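Local coordinates for protein dimethyladenosine transferase, putative (Plasmodium falciparum, PDB 2H1R) that probably transfers methyl groups from S-adenosyl-L-methionine to adenine N6 of ribosomal RNA, at residues Lys33-Ala38 with Gly54-Lys59; Arg147-Val152 with Asp188-Lys193; Leu212-Ser217 with Asn230-Met235; Ala225-Asn230 with Lys258-Val263. One frame throughout, in Å; residues are numbered along the deposited sequence.

Contact 1. Residues Lys33-Ala38 with Gly54-Lys59; sequences KIIYAA and GNLTVK
Lys59 NZ forms a salt bridge with Asp32 OD1, one residue before 33-38, and on its way there the lysine chain brings its CE to 3.9 Å from Ile35 CG1. The chain gets there by bending twice near its end, at chi3 (72°) and chi4 (71°), which folds the ammonium group toward the helix while CE lies across the isoleucine's CG1. No hydrogen bond links the two segments directly, and the rest of the contact is aliphatic. Leu56 supplies both of its methyls: CD1 sits 3.8 Å from Ile35 CD1 and 4.0 Å from Ile34 CG2, and CD2 also reaches Ile34 CG2, at 4.1 Å. The side chains of Ile35 and Leu56 pass alongside one another, pointing opposite ways. This is the methyltransferase fold of class I enzymes: helix 28-38 leads into strand 45-49, and Gly54 belongs to the glycine-rich G-x-G-x-G loop that follows the strand and starts at Gly50, a predicted S-adenosyl-L-methionine contact. Gly54 has a positive phi (88°), and its O accepts Val58 N at 3.1 Å as the chain turns toward helix 57-60. Ile34 and Leu56 both also touch Thr111 of strand 109-113. The side chain of Ile34 lies about 4 Å from that of Leu25, another predicted S-adenosyl-L-methionine contact.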
# COMPACT_ATOMS: atom_id res chain seq x y z
N LYS A 33 -14.15 17.30 3.06
CA LYS A 33 -13.52 16.70 1.88
C LYS A 33 -13.27 15.21 2.10
O LYS A 33 -13.40 14.42 1.15
CB LYS A 33 -12.19 17.39 1.60
CG LYS A 33 -12.34 18.86 1.18
CD LYS A 33 -11.10 19.37 0.49
CE LYS A 33 -11.02 18.82 -0.93
NZ LYS A 33 -10.22 19.70 -1.84
N ILE A 34 -12.89 14.84 3.32
CA ILE A 34 -12.68 13.42 3.66
C ILE A 34 -14.00 12.65 3.42
O ILE A 34 -14.03 11.61 2.77
CB ILE A 34 -12.18 13.29 5.12
CG1 ILE A 34 -10.71 13.74 5.20
CG2 ILE A 34 -12.29 11.86 5.69
CD1 ILE A 34 -10.19 13.94 6.65
N ILE A 35 -15.08 13.18 3.99
CA ILE A 35 -16.40 12.54 3.94
C ILE A 35 -16.87 12.39 2.48
O ILE A 35 -17.35 11.33 2.09
CB ILE A 35 -17.44 13.37 4.75
CG1 ILE A 35 -17.14 13.35 6.24
CG2 ILE A 35 -18.91 12.97 4.39
CD1 ILE A 35 -17.10 11.94 6.85
N TYR A 36 -16.68 13.44 1.69
CA TYR A 36 -17.08 13.40 0.27
C TYR A 36 -16.31 12.32 -0.50
O TYR A 36 -16.89 11.55 -1.27
CB TYR A 36 -16.87 14.76 -0.40
CG TYR A 36 -17.30 14.82 -1.85
CD1 TYR A 36 -18.60 15.21 -2.21
CD2 TYR A 36 -16.42 14.48 -2.87
CE1 TYR A 36 -19.00 15.26 -3.55
CE2 TYR A 36 -16.80 14.52 -4.20
CZ TYR A 36 -18.09 14.91 -4.54
OH TYR A 36 -18.46 14.95 -5.88
N ALA A 37 -15.01 12.26 -0.26
CA ALA A 37 -14.17 11.24 -0.89
C ALA A 37 -14.55 9.81 -0.49
O ALA A 37 -14.42 8.88 -1.31
CB ALA A 37 -12.68 11.51 -0.52
N ALA A 38 -14.90 9.61 0.78
CA ALA A 38 -15.16 8.27 1.32
C ALA A 38 -16.42 7.60 0.76
O ALA A 38 -16.46 6.38 0.70
CB ALA A 38 -15.18 8.27 2.85
N GLY A 54 -12.73 13.37 18.27
CA GLY A 54 -13.95 12.80 17.71
C GLY A 54 -14.62 13.73 16.72
O GLY A 54 -15.79 13.53 16.38
N ASN A 55 -13.89 14.75 16.24
CA ASN A 55 -14.43 15.69 15.24
C ASN A 55 -14.84 15.04 13.92
O ASN A 55 -15.90 15.37 13.36
CB ASN A 55 -13.41 16.81 14.97
CG ASN A 55 -13.64 18.03 15.83
OD1 ASN A 55 -14.41 17.99 16.79
ND2 ASN A 55 -12.97 19.15 15.50
N LEU A 56 -14.02 14.11 13.41
CA LEU A 56 -14.42 13.29 12.24
C LEU A 56 -15.39 12.13 12.62
O LEU A 56 -16.34 11.84 11.87
CB LEU A 56 -13.19 12.72 11.52
CG LEU A 56 -13.50 11.88 10.27
CD1 LEU A 56 -14.14 12.72 9.18
CD2 LEU A 56 -12.25 11.14 9.76
N THR A 57 -15.16 11.52 13.76
CA THR A 57 -16.05 10.44 14.26
C THR A 57 -17.53 10.81 14.22
O THR A 57 -18.36 10.04 13.69
CB THR A 57 -15.69 10.03 15.69
OG1 THR A 57 -14.28 9.82 15.78
CG2 THR A 57 -16.39 8.70 16.08
N VAL A 58 -17.86 11.98 14.75
CA VAL A 58 -19.25 12.39 14.84
C VAL A 58 -19.87 12.62 13.46
O VAL A 58 -21.10 12.58 13.30
CB VAL A 58 -19.43 13.62 15.79
CG1 VAL A 58 -18.93 13.27 17.22
CG2 VAL A 58 -18.74 14.89 15.26
N LYS A 59 -19.02 12.83 12.44
CA LYS A 59 -19.52 13.04 11.09
C LYS A 59 -19.69 11.73 10.36
O LYS A 59 -20.50 11.65 9.40
CB LYS A 59 -18.57 13.95 10.28
CG LYS A 59 -18.55 15.41 10.73
CD LYS A 59 -17.42 16.18 10.04
CE LYS A 59 -17.69 16.43 8.55
NZ LYS A 59 -18.77 17.44 8.39

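Contact 2. Residues Arg147-Val152 with Asp188-Lys193; sequences RMLANV and DSVIVK
Leu149 CD1 lies 3.9 Å from Val192 CG1, the leucine and valine passing side by side with their ends pointing opposite ways, and the same methyl reaches Val190 CG1 at 4.4 Å, so one leucine branch bridges two valines on one face of the strand. The second branch of Val192 is used as well: CG2 is 4.2 Å from Met148 CE. With chi1 at -62°, Val192 holds CG1 beside its backbone N and CG2 between N and the carbonyl carbon, which turns one methyl to Leu149 and the other to Met148. All the cross-contacts are apolar, and the backbones stay well apart, with the CA atoms of Leu149 and Val192 8.6 Å from each other. Strand 189-196 is the antiparallel member of the class I methyltransferase sheet, inserted between strands 135-141 and 168-176 in the order 3-2-1-4-5-7-6. Val190 and Val192 face the end of helix 142-148, whereas Ile191, between them, points away to the other face of the sheet. The strand is held by backbone hydrogen bonds of Val190 with Phe140 on one neighbour and of Ile191 with Val173 and Cys174 on the other. Met148 packs in turn on Phe140 and on Leu160 and Val164 of helix 159-167, while Leu149 and Val190 share Lys172.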
# COMPACT_ATOMS: atom_id res chain seq x y z
N ARG A 147 5.47 10.23 -2.86
CA ARG A 147 5.97 8.90 -3.28
C ARG A 147 4.88 7.92 -3.75
O ARG A 147 5.02 7.24 -4.75
CB ARG A 147 6.69 8.26 -2.11
CG ARG A 147 7.98 8.92 -1.68
CD ARG A 147 9.04 7.85 -1.42
NE ARG A 147 8.86 7.12 -0.17
CZ ARG A 147 9.14 5.82 0.00
NH1 ARG A 147 9.57 5.06 -1.01
NH2 ARG A 147 8.95 5.27 1.19
N MET A 148 3.77 7.86 -3.01
CA MET A 148 2.69 6.98 -3.39
C MET A 148 2.12 7.48 -4.71
O MET A 148 1.63 6.72 -5.50
CB MET A 148 1.58 6.99 -2.33
CG MET A 148 1.95 6.33 -1.02
SD MET A 148 0.60 6.59 0.14
CE MET A 148 -0.66 5.47 -0.55
N LEU A 149 2.15 8.80 -4.91
CA LEU A 149 1.55 9.45 -6.07
C LEU A 149 2.57 9.65 -7.21
O LEU A 149 2.26 10.22 -8.24
CB LEU A 149 0.98 10.83 -5.66
CG LEU A 149 -0.28 10.76 -4.76
CD1 LEU A 149 -0.58 12.14 -4.11
CD2 LEU A 149 -1.43 10.29 -5.57
N ALA A 150 3.79 9.19 -7.01
CA ALA A 150 4.86 9.44 -8.00
C ALA A 150 4.59 9.02 -9.45
O ALA A 150 3.91 8.00 -9.75
CB ALA A 150 6.18 8.94 -7.49
N ASN A 151 5.09 9.83 -10.39
CA ASN A 151 4.99 9.49 -11.81
C ASN A 151 6.11 8.55 -12.25
O ASN A 151 7.23 8.61 -11.76
CB ASN A 151 5.04 10.75 -12.68
CG ASN A 151 3.98 11.77 -12.30
OD1 ASN A 151 4.30 12.88 -11.91
ND2 ASN A 151 2.71 11.39 -12.42
N VAL A 152 5.77 7.68 -13.20
CA VAL A 152 6.75 6.72 -13.74
C VAL A 152 7.92 7.49 -14.36
O VAL A 152 7.72 8.47 -15.08
CB VAL A 152 6.10 5.75 -14.72
CG1 VAL A 152 5.47 6.50 -15.87
CG2 VAL A 152 7.10 4.68 -15.27
N ASP A 188 3.81 19.54 6.35
CA ASP A 188 2.51 19.57 5.71
C ASP A 188 2.07 18.19 5.29
O ASP A 188 2.90 17.28 5.22
CB ASP A 188 2.57 20.48 4.50
CG ASP A 188 3.06 21.87 4.88
OD1 ASP A 188 2.35 22.58 5.64
OD2 ASP A 188 4.17 22.24 4.43
N SER A 189 0.77 18.03 5.03
CA SER A 189 0.19 16.70 4.78
C SER A 189 -0.63 16.66 3.50
O SER A 189 -0.87 17.69 2.88
CB SER A 189 -0.67 16.23 5.96
OG SER A 189 0.09 16.00 7.15
N VAL A 190 -1.05 15.46 3.12
CA VAL A 190 -1.80 15.23 1.91
C VAL A 190 -2.77 14.09 2.23
O VAL A 190 -2.38 13.14 2.91
CB VAL A 190 -0.89 14.81 0.73
CG1 VAL A 190 -1.72 14.34 -0.50
CG2 VAL A 190 0.04 15.96 0.32
N ILE A 191 -3.99 14.21 1.75
CA ILE A 191 -4.98 13.14 1.85
C ILE A 191 -5.10 12.46 0.51
O ILE A 191 -5.29 13.13 -0.52
CB ILE A 191 -6.36 13.67 2.32
CG1 ILE A 191 -6.16 14.32 3.71
CG2 ILE A 191 -7.39 12.49 2.32
CD1 ILE A 191 -7.26 15.19 4.18
N VAL A 192 -5.00 11.14 0.54
CA VAL A 192 -5.09 10.32 -0.67
C VAL A 192 -6.24 9.33 -0.50
O VAL A 192 -6.64 9.03 0.66
CB VAL A 192 -3.77 9.55 -0.99
CG1 VAL A 192 -2.62 10.52 -1.25
CG2 VAL A 192 -3.38 8.63 0.12
N LYS A 193 -6.78 8.86 -1.62
CA LYS A 193 -7.82 7.83 -1.65
C LYS A 193 -7.31 6.62 -2.39
O LYS A 193 -6.65 6.75 -3.43
CB LYS A 193 -9.06 8.39 -2.36
CG LYS A 193 -10.26 7.41 -2.43
CD LYS A 193 -11.48 8.12 -3.09
CE LYS A 193 -11.35 8.15 -4.63
NZ LYS A 193 -12.48 8.91 -5.37

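Contact 3. Residues Leu212-Ser217 with Asn230-Met235; sequences LRICFS and NAVLNM
Ile214 keeps its longer branch extended (chi2 172°), and Met235 runs straight out from its helix until a bend at chi3 (77°) turns the last methyl; the two chains thus meet tip to tip. Ile214 CD1 and Met235 CE are 3.6 Å apart, the tightest approach between the segments, and CE also lies 4.2 Å from Ile214 CG1. The other branch of the isoleucine serves a second partner: its CG2 comes to 4.3 Å from Val232 CG1. Val232 and Met235 stand three residues apart on helix 230-246, hence on one side of it, and Ile214 addresses both by dividing its branches between them. The CA atoms of Ile214 and Val232 are 8.1 Å apart, a usual spacing for packed helices. Within the helices, Phe216 N bonds to Leu212 O at 2.8 Å and Met235 N to Ala231 O at 3.1 Å. Ile214 also touches Ile226, and Val232 touches Phe227, so helix 223-227 lies against both Ile214 and Val232. Phe296, near the C terminus, packs on Ile214 too. Met235 also touches a neighbouring molecule in the crystal. Remote from the predicted cofactor site, this purely apolar join of helix 205-216 to helix 230-246 belongs to the all-helical C-terminal domain that accompanies the methyltransferase fold in KsgA/Dim1-type rRNA adenine dimethylases.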
# COMPACT_ATOMS: atom_id res chain seq x y z
N LEU A 212 10.56 -6.97 -7.06
CA LEU A 212 10.74 -5.51 -7.02
C LEU A 212 11.95 -5.06 -6.24
O LEU A 212 12.60 -4.10 -6.64
CB LEU A 212 9.49 -4.77 -6.53
CG LEU A 212 8.27 -4.83 -7.47
CD1 LEU A 212 7.10 -4.17 -6.77
CD2 LEU A 212 8.48 -4.12 -8.78
N ARG A 213 12.26 -5.72 -5.12
CA ARG A 213 13.47 -5.39 -4.35
C ARG A 213 14.76 -5.64 -5.16
O ARG A 213 15.71 -4.82 -5.11
CB ARG A 213 13.50 -6.14 -3.02
CG ARG A 213 12.51 -5.56 -2.00
CD ARG A 213 12.47 -6.45 -0.76
NE ARG A 213 11.54 -5.98 0.25
CZ ARG A 213 11.87 -5.13 1.22
NH1 ARG A 213 13.10 -4.64 1.28
NH2 ARG A 213 10.97 -4.74 2.13
N ILE A 214 14.79 -6.71 -5.93
CA ILE A 214 15.93 -6.96 -6.80
C ILE A 214 16.09 -5.84 -7.82
O ILE A 214 17.20 -5.28 -7.98
CB ILE A 214 15.82 -8.33 -7.55
CG1 ILE A 214 15.83 -9.48 -6.56
CG2 ILE A 214 16.98 -8.51 -8.52
CD1 ILE A 214 15.52 -10.83 -7.20
N CYS A 215 15.01 -5.53 -8.51
CA CYS A 215 15.01 -4.55 -9.59
C CYS A 215 15.23 -3.12 -9.09
O CYS A 215 15.95 -2.36 -9.74
CB CYS A 215 13.69 -4.63 -10.37
SG CYS A 215 13.54 -6.25 -11.24
N PHE A 216 14.63 -2.76 -7.96
CA PHE A 216 14.74 -1.39 -7.45
C PHE A 216 15.98 -1.12 -6.64
O PHE A 216 16.19 -0.01 -6.23
CB PHE A 216 13.45 -0.86 -6.77
CG PHE A 216 12.42 -0.36 -7.76
CD1 PHE A 216 11.64 -1.25 -8.47
CD2 PHE A 216 12.27 1.03 -8.00
CE1 PHE A 216 10.72 -0.80 -9.42
CE2 PHE A 216 11.35 1.50 -8.97
CZ PHE A 216 10.58 0.59 -9.68
N SER A 217 16.81 -2.14 -6.43
CA SER A 217 18.09 -1.96 -5.76
C SER A 217 19.00 -0.98 -6.50
O SER A 217 19.80 -0.28 -5.88
CB SER A 217 18.83 -3.28 -5.61
OG SER A 217 20.14 -3.01 -5.17
N ASN A 230 26.46 -11.84 -10.66
CA ASN A 230 26.70 -13.23 -10.25
C ASN A 230 25.93 -13.57 -8.99
O ASN A 230 25.39 -14.68 -8.87
CB ASN A 230 28.20 -13.49 -10.08
CG ASN A 230 28.54 -14.95 -10.19
OD1 ASN A 230 28.80 -15.61 -9.19
ND2 ASN A 230 28.54 -15.48 -11.42
N ALA A 231 25.86 -12.63 -8.05
CA ALA A 231 25.13 -12.87 -6.79
C ALA A 231 23.62 -13.09 -7.00
O ALA A 231 23.02 -13.94 -6.34
CB ALA A 231 25.38 -11.78 -5.81
N VAL A 232 23.05 -12.38 -7.97
CA VAL A 232 21.62 -12.51 -8.32
C VAL A 232 21.42 -13.84 -9.00
O VAL A 232 20.52 -14.57 -8.63
CB VAL A 232 21.12 -11.35 -9.24
CG1 VAL A 232 19.67 -11.59 -9.74
CG2 VAL A 232 21.20 -10.03 -8.50
N LEU A 233 22.24 -14.14 -10.00
CA LEU A 233 22.16 -15.45 -10.69
C LEU A 233 22.32 -16.65 -9.74
O LEU A 233 21.64 -17.68 -9.91
CB LEU A 233 23.15 -15.54 -11.85
CG LEU A 233 22.94 -14.54 -12.97
CD1 LEU A 233 24.19 -14.60 -13.81
CD2 LEU A 233 21.68 -14.91 -13.80
N ASN A 234 23.22 -16.53 -8.75
CA ASN A 234 23.46 -17.64 -7.82
C ASN A 234 22.22 -17.84 -6.95
O ASN A 234 21.76 -19.00 -6.74
CB ASN A 234 24.69 -17.38 -6.92
CG ASN A 234 26.01 -17.65 -7.65
OD1 ASN A 234 26.03 -18.20 -8.74
ND2 ASN A 234 27.11 -17.24 -7.04
N MET A 235 21.69 -16.73 -6.42
CA MET A 235 20.46 -16.82 -5.64
C MET A 235 19.33 -17.43 -6.45
O MET A 235 18.63 -18.30 -5.96
CB MET A 235 20.01 -15.48 -5.07
CG MET A 235 18.50 -15.49 -4.64
SD MET A 235 18.08 -13.86 -4.01
CE MET A 235 17.91 -12.95 -5.56

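Contact 4. Residues Ala225-Asn230 with Lys258-Val263; sequences AIFKRN and KYCLDV
Cys260 and Leu261, successive residues of helix 256-266, both pack on Phe227 of helix 223-227, joining two helices of the C-terminal helical domain. Ahead of this pair, Tyr259 serves an outside partner, Lys292, in a cation-pi contact. Cys260 SG makes a sulfur-aromatic contact: it is 5.3 Å from the centroid of the Phe227 ring and approaches obliquely, 60° off the ring normal. The nearest ring atom is Phe227 CD1, 4.2 Å from SG. Phe289 of helix 279-291 meets the Phe227 ring with the planes at about 30° and also touches Cys260, so these three side chains cluster. Leu261 meets the CB of the phenylalanine and the adjoining backbone. Its first bond does not aim at 225-230, but the torsion at chi1, -92°, swings the end of the chain nearer to Phe227. Lys228 lends little beyond its backbone, because its long chain leads away; its N lies 4.3 Å from Leu261 CD1. That same methyl comes closer to the preceding residue, with Leu261 CD1 4.0 Å from Phe227 CB and equally 4.0 Å from Phe227 O.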
# COMPACT_ATOMS: atom_id res chain seq x y z
N ALA A 225 21.67 -5.47 -16.71
CA ALA A 225 22.73 -5.20 -15.73
C ALA A 225 22.41 -5.72 -14.33
O ALA A 225 23.30 -6.13 -13.59
CB ALA A 225 23.03 -3.70 -15.68
N ILE A 226 21.13 -5.66 -13.95
CA ILE A 226 20.66 -6.19 -12.65
C ILE A 226 20.81 -7.71 -12.61
O ILE A 226 21.42 -8.25 -11.69
CB ILE A 226 19.14 -5.86 -12.47
CG1 ILE A 226 18.89 -4.33 -12.45
CG2 ILE A 226 18.56 -6.56 -11.21
CD1 ILE A 226 19.27 -3.68 -11.19
N PHE A 227 20.25 -8.38 -13.60
CA PHE A 227 20.16 -9.86 -13.59
C PHE A 227 21.46 -10.56 -13.97
O PHE A 227 21.63 -11.76 -13.68
CB PHE A 227 18.96 -10.35 -14.44
CG PHE A 227 17.64 -10.21 -13.73
CD1 PHE A 227 17.20 -11.19 -12.87
CD2 PHE A 227 16.86 -9.03 -13.88
CE1 PHE A 227 15.98 -11.05 -12.19
CE2 PHE A 227 15.67 -8.86 -13.18
CZ PHE A 227 15.22 -9.90 -12.33
N LYS A 228 22.39 -9.86 -14.61
CA LYS A 228 23.66 -10.52 -14.97
C LYS A 228 24.60 -10.64 -13.78
O LYS A 228 25.61 -11.35 -13.86
CB LYS A 228 24.35 -9.84 -16.16
CG LYS A 228 25.16 -8.62 -15.76
CD LYS A 228 25.42 -7.73 -16.96
CE LYS A 228 26.28 -6.54 -16.59
NZ LYS A 228 26.48 -5.81 -17.86
N ARG A 229 24.31 -9.94 -12.69
CA ARG A 229 25.20 -9.97 -11.54
C ARG A 229 25.25 -11.39 -10.98
O ARG A 229 24.22 -12.04 -10.85
CB ARG A 229 24.72 -9.01 -10.46
CG ARG A 229 24.97 -7.57 -10.85
CD ARG A 229 26.43 -7.26 -10.54
NE ARG A 229 26.58 -6.98 -9.13
CZ ARG A 229 26.86 -5.77 -8.64
NH1 ARG A 229 27.04 -4.74 -9.46
NH2 ARG A 229 26.98 -5.60 -7.32
N ASN A 230 26.46 -11.84 -10.66
CA ASN A 230 26.70 -13.23 -10.25
C ASN A 230 25.93 -13.57 -8.99
O ASN A 230 25.39 -14.68 -8.87
CB ASN A 230 28.20 -13.49 -10.08
CG ASN A 230 28.54 -14.95 -10.19
OD1 ASN A 230 28.80 -15.61 -9.19
ND2 ASN A 230 28.54 -15.48 -11.42
N LYS A 258 21.89 -17.88 -19.23
CA LYS A 258 21.14 -17.71 -20.49
C LYS A 258 19.63 -17.99 -20.36
O LYS A 258 18.78 -17.27 -20.92
CB LYS A 258 21.75 -18.60 -21.60
CG LYS A 258 21.38 -18.18 -23.00
CD LYS A 258 22.13 -19.06 -24.05
CE LYS A 258 21.90 -18.54 -25.45
NZ LYS A 258 22.65 -17.26 -25.65
N TYR A 259 19.31 -19.06 -19.64
CA TYR A 259 17.93 -19.41 -19.25
C TYR A 259 17.18 -18.22 -18.62
O TYR A 259 16.07 -17.88 -19.03
CB TYR A 259 18.00 -20.55 -18.23
CG TYR A 259 16.68 -21.25 -17.99
CD1 TYR A 259 15.92 -21.79 -19.05
CD2 TYR A 259 16.18 -21.37 -16.69
CE1 TYR A 259 14.68 -22.44 -18.78
CE2 TYR A 259 14.98 -22.01 -16.43
CZ TYR A 259 14.26 -22.55 -17.46
OH TYR A 259 13.08 -23.17 -17.14
N CYS A 260 17.80 -17.61 -17.63
CA CYS A 260 17.23 -16.48 -16.90
C CYS A 260 17.19 -15.19 -17.78
O CYS A 260 16.15 -14.55 -17.93
CB CYS A 260 18.03 -16.31 -15.59
SG CYS A 260 17.49 -15.04 -14.45
N LEU A 261 18.30 -14.85 -18.43
CA LEU A 261 18.36 -13.63 -19.27
C LEU A 261 17.46 -13.70 -20.49
O LEU A 261 17.00 -12.67 -20.99
CB LEU A 261 19.80 -13.31 -19.73
CG LEU A 261 20.68 -12.39 -18.90
CD1 LEU A 261 20.50 -12.58 -17.42
CD2 LEU A 261 22.15 -12.49 -19.31
N ASP A 262 17.24 -14.92 -20.99
CA ASP A 262 16.29 -15.15 -22.09
C ASP A 262 14.85 -14.64 -21.78
O ASP A 262 14.08 -14.32 -22.69
CB ASP A 262 16.24 -16.64 -22.45
CG ASP A 262 17.36 -17.08 -23.41
OD1 ASP A 262 18.13 -16.22 -23.94
OD2 ASP A 262 17.47 -18.32 -23.62
N VAL A 263 14.48 -14.58 -20.51
CA VAL A 263 13.17 -14.05 -20.14
C VAL A 263 13.10 -12.56 -20.54
O VAL A 263 12.13 -12.12 -21.14
CB VAL A 263 12.93 -14.22 -18.62
CG1 VAL A 263 11.65 -13.50 -18.16
CG2 VAL A 263 12.98 -15.75 -18.21

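From the N terminus, contact 1 closes first, joining helix 28-38 to the turn after strand 45-49 and so enclosing that strand in a short loop. Contact 2 follows in series, bringing the end of helix 142-148 to strand 189-196 and closing a loop that contains helix 159-167 and strands 168-176 and 181-182. The two touch through Ile34 with Ile191 and Ala37 with Lys193; Ile191 lies on the face of the sheet turned away from Leu149. In the helical domain, contact 3 closes a loop holding helix 223-227, and contact 4, opening inside it and closing beyond, crosses it; they share Asn230. Together they tie helices 205-216, 223-227, 230-246 and 256-266.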